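Local coordinates for protein hydrogenase 2 maturation peptidase (Thaumarchaeota archaeon SCGC AB-539-E09, PDB 5TTX) that probably cleaves a C-terminal peptide from the large subunit of a nickel-iron hydrogenase during its maturation, at residues Val10-Val15 against Ile65-Val70; Tyr61-Phe66 against Glu122-Gly127. All coordinates share one frame; numbering follows the deposited sequence.

Contact 1: residues Val10-Val15 against Ile65-Val70; sequences VLVAGV and IFLDSV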
loop_
_atom_site.group_PDB
_atom_site.type_symbol
_atom_site.label_atom_id
_atom_site.label_comp_id
_atom_site.label_asym_id
_atom_site.label_seq_id
_atom_site.Cartn_x
_atom_site.Cartn_y
_atom_site.Cartn_z
ATOM N N VAL A 10 14.225 36.888 2.095
ATOM C CA VAL A 10 13.627 37.037 3.415
ATOM C C VAL A 10 12.369 37.884 3.289
ATOM O O VAL A 10 12.380 38.914 2.608
ATOM C CB VAL A 10 14.593 37.681 4.420
ATOM C CG1 VAL A 10 13.842 38.017 5.720
ATOM C CG2 VAL A 10 15.759 36.756 4.683
ATOM N N LEU A 11 11.289 37.435 3.931
ATOM C CA LEU A 11 10.022 38.145 3.970
ATOM C C LEU A 11 9.807 38.643 5.384
ATOM O O LEU A 11 9.815 37.846 6.328
ATOM C CB LEU A 11 8.852 37.248 3.553
ATOM C CG LEU A 11 7.465 37.861 3.871
ATOM C CD1 LEU A 11 7.264 39.142 3.095
ATOM C CD2 LEU A 11 6.290 36.888 3.595
ATOM N N VAL A 12 9.624 39.949 5.540
ATOM C CA VAL A 12 9.120 40.511 6.791
ATOM C C VAL A 12 7.719 41.039 6.522
ATOM O O VAL A 12 7.544 41.980 5.728
ATOM C CB VAL A 12 10.037 41.615 7.337
ATOM C CG1 VAL A 12 9.543 42.116 8.694
ATOM C CG2 VAL A 12 11.488 41.138 7.409
ATOM N N ALA A 13 6.724 40.444 7.191
ATOM C CA ALA A 13 5.314 40.657 6.879
ATOM C C ALA A 13 4.619 41.344 8.038
ATOM O O ALA A 13 4.569 40.801 9.145
ATOM C CB ALA A 13 4.609 39.332 6.561
ATOM N N GLY A 14 4.077 42.535 7.783
ATOM C CA GLY A 14 3.241 43.209 8.757
ATOM C C GLY A 14 1.778 42.886 8.521
ATOM O O GLY A 14 1.260 43.068 7.416
ATOM N N VAL A 15 1.115 42.395 9.559
ATOM C CA VAL A 15 -0.254 41.915 9.447
ATOM C C VAL A 15 -1.130 42.715 10.400
ATOM O O VAL A 15 -0.816 42.818 11.593
ATOM C CB VAL A 15 -0.359 40.412 9.767
ATOM C CG1 VAL A 15 -1.773 39.950 9.632
ATOM C CG2 VAL A 15 0.544 39.604 8.864
ATOM N N ILE A 65 9.360 36.417 8.751
ATOM C CA ILE A 65 9.086 37.057 10.034
ATOM C C ILE A 65 7.722 37.719 9.926
ATOM O O ILE A 65 7.517 38.573 9.052
ATOM C CB ILE A 65 10.164 38.096 10.382
ATOM C CG1 ILE A 65 11.532 37.433 10.446
ATOM C CG2 ILE A 65 9.834 38.867 11.668
ATOM C CD1 ILE A 65 12.656 38.434 10.776
ATOM N N PHE A 66 6.793 37.327 10.799
ATOM C CA PHE A 66 5.447 37.894 10.842
ATOM C C PHE A 66 5.341 38.835 12.027
ATOM O O PHE A 66 5.769 38.493 13.141
ATOM C CB PHE A 66 4.351 36.820 10.986
ATOM C CG PHE A 66 3.902 36.239 9.683
ATOM C CD1 PHE A 66 2.863 36.814 8.975
ATOM C CD2 PHE A 66 4.528 35.107 9.153
ATOM C CE1 PHE A 66 2.456 36.283 7.748
ATOM C CE2 PHE A 66 4.116 34.565 7.940
ATOM C CZ PHE A 66 3.083 35.160 7.234
ATOM N N LEU A 67 4.735 39.995 11.792
ATOM C CA LEU A 67 4.468 40.974 12.840
ATOM C C LEU A 67 2.969 41.228 12.903
ATOM O O LEU A 67 2.328 41.491 11.871
ATOM C CB LEU A 67 5.238 42.272 12.582
ATOM C CG LEU A 67 6.764 42.098 12.541
ATOM C CD1 LEU A 67 7.238 42.826 11.330
ATOM C CD2 LEU A 67 7.418 42.686 13.758
ATOM N N ASP A 68 2.407 41.138 14.106
ATOM C CA ASP A 68 0.979 41.353 14.260
ATOM C C ASP A 68 0.709 41.820 15.678
ATOM O O ASP A 68 1.620 41.954 16.500
ATOM C CB ASP A 68 0.174 40.082 13.930
ATOM C CG ASP A 68 0.470 38.922 14.889
ATOM O OD1 ASP A 68 1.399 39.029 15.698
ATOM O OD2 ASP A 68 -0.229 37.893 14.837
ATOM N N SER A 69 -0.566 42.016 15.971
ATOM C CA SER A 69 -1.012 42.437 17.290
ATOM C C SER A 69 -1.677 41.245 17.977
ATOM O O SER A 69 -2.475 40.537 17.361
ATOM C CB SER A 69 -1.956 43.643 17.159
ATOM O OG SER A 69 -2.517 44.029 18.402
ATOM N N VAL A 70 -1.328 41.007 19.234
ATOM C CA VAL A 70 -1.798 39.832 19.973
ATOM C C VAL A 70 -2.201 40.254 21.380
ATOM O O VAL A 70 -1.421 40.893 22.088
ATOM C CB VAL A 70 -0.720 38.721 20.068
ATOM C CG1 VAL A 70 -0.397 38.136 18.711
ATOM C CG2 VAL A 70 0.551 39.255 20.719
HETATM O O HOH W 1 -2.597 41.947 13.781
#
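Strands 10-15 and 63-69 run parallel, side by side, in the middle of the alpha/beta sheet of a hydrogenase maturation peptidase. The axes of residues 10-15 and 65-69 approach to 4.7 Å at an angle of 15°. Four backbone bonds alternate between the strands. Ile65 N gives to Leu11 O, Ala13 N to Ile65 O, Leu67 N to Ala13 O and Val15 N to Leu67 O. Each runs nearly along the C=O axis of its acceptor.

The side chains sort onto the two faces of the sheet. Val12, Ile65 and Leu67 share one face, where helices 25-34 and 141-158 pack. Val12 has CG1 anti to its backbone N, chi1 -176°. This methyl meets Leu67 CD1 at 3.6 Å, and the two side chains cross obliquely. Gly14 pairs with Leu67 and brings no side chain to this face.

Ala13 and Phe66 lie on the other face. Phe66 CG stands beside its own backbone N, anti to the carbonyl carbon. Ala13 CB sits over one face of the ring, 4.2 Å from the ring centroid, in a CH-pi contact. Val15 comes to the ring differently. Its CG2 lies in the ring plane at the edge, 3.6 Å from Phe66 CD1. The ring is therefore touched on a face and at an edge by one strand. Met99 of the second subunit also packs on Phe66, so this face takes part in the assembly.

Asp68 turns its carboxylate away from strand 10-15, and OD1 forms a salt bridge with Arg98 of the second subunit. Beyond the last direct backbone bond a water joins the strands. It lies 3.0 Å from Val15 O, to which it can donate, and accepts from Ser69 N, also at 3.0 Å.

Contact 2: residues Tyr61-Phe66 against Glu122-Gly127; sequences YEKVIF and EVTLIG
Lys63 lies beside Glu122 near the start of strand 63-69. Its CB lies 4.0 Å from Glu122 CB. CG is anti to the backbone N, chi1 179°, and rests 3.8 Å from that same Glu122 CB. The chain stays extended to CE and bends only at its last torsion, chi4 72°. This bend brings NZ to Glu122 OE1 at 3.5 Å, a long salt bridge. In the conformer given here, the Glu122 chain is bent at chi2, and the two side chains cross obliquely. NZ also donates to a water at 2.8 Å. The same water is hydrogen-bonded to Thr124 OG1, again at 2.8 Å, so it links the lysine tip to the neighbouring strand.

Further along, Ile65 and Ile126 lie side by side and point the same way. Ile65 CG2 touches Ile126 CD1 at 4.0 Å, and helix 141-158 packs on both residues. Between the backbones, Val64 N gives to Glu122 O, Thr124 N to Val64 O, Phe66 N to Thr124 O and Ile126 N to Phe66 O. The bond from Thr124 N to Val64 O is the most bent, with an N-H...O angle of 145°. This alternation is that of a parallel strand pair, here in the helix-flanked alpha/beta sheet of a hydrogenase maturation protease.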
loop_
_atom_site.group_PDB
_atom_site.type_symbol
_atom_site.label_atom_id
_atom_site.label_comp_id
_atom_site.label_asym_id
_atom_site.label_seq_id
_atom_site.Cartn_x
_atom_site.Cartn_y
_atom_site.Cartn_z
ATOM N N TYR A 61 10.219 32.362 -0.357
ATOM C CA TYR A 61 11.118 32.844 0.679
ATOM C C TYR A 61 11.708 31.670 1.438
ATOM O O TYR A 61 11.089 30.612 1.558
ATOM C CB TYR A 61 10.402 33.776 1.662
ATOM C CG TYR A 61 9.852 34.983 0.976
ATOM C CD1 TYR A 61 10.631 36.124 0.813
ATOM C CD2 TYR A 61 8.568 34.976 0.447
ATOM C CE1 TYR A 61 10.139 37.240 0.147
ATOM C CE2 TYR A 61 8.064 36.089 -0.204
ATOM C CZ TYR A 61 8.858 37.213 -0.351
ATOM O OH TYR A 61 8.369 38.308 -1.006
ATOM N N GLU A 62 12.922 31.861 1.939
ATOM C CA GLU A 62 13.538 30.881 2.820
ATOM C C GLU A 62 13.395 31.248 4.289
ATOM O O GLU A 62 13.611 30.399 5.156
ATOM C CB GLU A 62 15.022 30.727 2.472
ATOM C CG GLU A 62 15.869 31.918 2.871
ATOM C CD GLU A 62 17.345 31.764 2.497
ATOM O OE1 GLU A 62 17.726 30.683 1.999
ATOM O OE2 GLU A 62 18.126 32.719 2.709
ATOM N N LYS A 63 13.057 32.489 4.594
ATOM C CA LYS A 63 12.875 32.896 5.973
ATOM C C LYS A 63 11.724 33.889 6.009
ATOM O O LYS A 63 11.596 34.727 5.113
ATOM C CB LYS A 63 14.180 33.475 6.539
ATOM C CG LYS A 63 14.104 33.960 7.965
ATOM C CD LYS A 63 15.471 34.388 8.447
ATOM C CE LYS A 63 15.431 34.907 9.876
ATOM N NZ LYS A 63 15.214 33.781 10.830
ATOM N N VAL A 64 10.851 33.752 7.006
ATOM C CA VAL A 64 9.695 34.628 7.170
ATOM C C VAL A 64 9.651 35.128 8.601
ATOM O O VAL A 64 9.876 34.361 9.546
ATOM C CB VAL A 64 8.361 33.936 6.824
ATOM C CG1 VAL A 64 7.245 34.931 6.943
ATOM C CG2 VAL A 64 8.394 33.431 5.419
ATOM N N ILE A 65 9.360 36.417 8.751
ATOM C CA ILE A 65 9.086 37.057 10.034
ATOM C C ILE A 65 7.722 37.719 9.926
ATOM O O ILE A 65 7.517 38.573 9.052
ATOM C CB ILE A 65 10.164 38.096 10.382
ATOM C CG1 ILE A 65 11.532 37.433 10.446
ATOM C CG2 ILE A 65 9.834 38.867 11.668
ATOM C CD1 ILE A 65 12.656 38.434 10.776
ATOM N N PHE A 66 6.793 37.327 10.799
ATOM C CA PHE A 66 5.447 37.894 10.842
ATOM C C PHE A 66 5.341 38.835 12.027
ATOM O O PHE A 66 5.769 38.493 13.141
ATOM C CB PHE A 66 4.351 36.820 10.986
ATOM C CG PHE A 66 3.902 36.239 9.683
ATOM C CD1 PHE A 66 2.863 36.814 8.975
ATOM C CD2 PHE A 66 4.528 35.107 9.153
ATOM C CE1 PHE A 66 2.456 36.283 7.748
ATOM C CE2 PHE A 66 4.116 34.565 7.940
ATOM C CZ PHE A 66 3.083 35.160 7.234
ATOM N N GLU A 122 12.163 28.435 8.347
ATOM C CA GLU A 122 12.501 29.515 9.277
ATOM C C GLU A 122 11.324 30.486 9.388
ATOM O O GLU A 122 11.173 31.387 8.558
ATOM C CB GLU A 122 13.767 30.230 8.813
ATOM C CG GLU A 122 14.939 29.310 8.675
ATOM C CD GLU A 122 15.855 29.363 9.875
ATOM O OE1 GLU A 122 16.254 30.482 10.258
ATOM O OE2 GLU A 122 16.166 28.292 10.438
ATOM N N VAL A 123 10.511 30.312 10.436
ATOM C CA VAL A 123 9.292 31.095 10.668
ATOM C C VAL A 123 9.337 31.680 12.078
ATOM O O VAL A 123 9.449 30.940 13.062
ATOM C CB VAL A 123 8.017 30.255 10.477
ATOM C CG1 VAL A 123 6.757 31.110 10.721
ATOM C CG2 VAL A 123 7.979 29.662 9.082
ATOM N N THR A 124 9.209 33.003 12.167
ATOM C CA THR A 124 9.329 33.781 13.397
ATOM C C THR A 124 8.118 34.717 13.487
ATOM O O THR A 124 7.694 35.297 12.484
ATOM C CB THR A 124 10.636 34.590 13.438
ATOM O OG1 THR A 124 11.750 33.718 13.625
ATOM C CG2 THR A 124 10.648 35.630 14.595
ATOM N N LEU A 125 7.537 34.835 14.678
ATOM C CA LEU A 125 6.349 35.660 14.864
ATOM C C LEU A 125 6.630 36.614 16.007
ATOM O O LEU A 125 7.099 36.195 17.072
ATOM C CB LEU A 125 5.083 34.845 15.153
ATOM C CG LEU A 125 4.570 33.922 14.061
ATOM C CD1 LEU A 125 5.034 32.473 14.335
ATOM C CD2 LEU A 125 3.089 34.004 13.995
ATOM N N ILE A 126 6.405 37.897 15.747
ATOM C CA ILE A 126 6.584 38.954 16.723
ATOM C C ILE A 126 5.223 39.604 16.923
ATOM O O ILE A 126 4.694 40.264 16.011
ATOM C CB ILE A 126 7.633 39.973 16.257
ATOM C CG1 ILE A 126 9.024 39.308 16.225
ATOM C CG2 ILE A 126 7.600 41.204 17.142
ATOM C CD1 ILE A 126 10.058 40.104 15.428
ATOM N N GLY A 127 4.643 39.400 18.098
ATOM C CA GLY A 127 3.358 39.976 18.438
ATOM C C GLY A 127 3.559 41.131 19.399
ATOM O O GLY A 127 4.511 41.135 20.192
HETATM O O HOH W 2 12.555 32.935 11.024
#

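In the fold
The centres of contact 1 and contact 2 are about 7 Å apart, and both contacts use strand 63-69. That strand lies between strands 10-15 and 122-128, so Ile65 and Phe66 serve both contacts. Along the chain, strand 10-15 comes first, strand 63-69 next and strand 122-128 last. Helices and further strands lie in the sequence between them. These three strands form the middle of a mixed sheet. Within this chain, parallel strand 42-48 lies at one edge and antiparallel strand 79-83 at the other. Helix 141-158 packs against both contacts, and the second subunit touches both. The shared strand thus ties distant parts of the chain into one core next to the subunit interface.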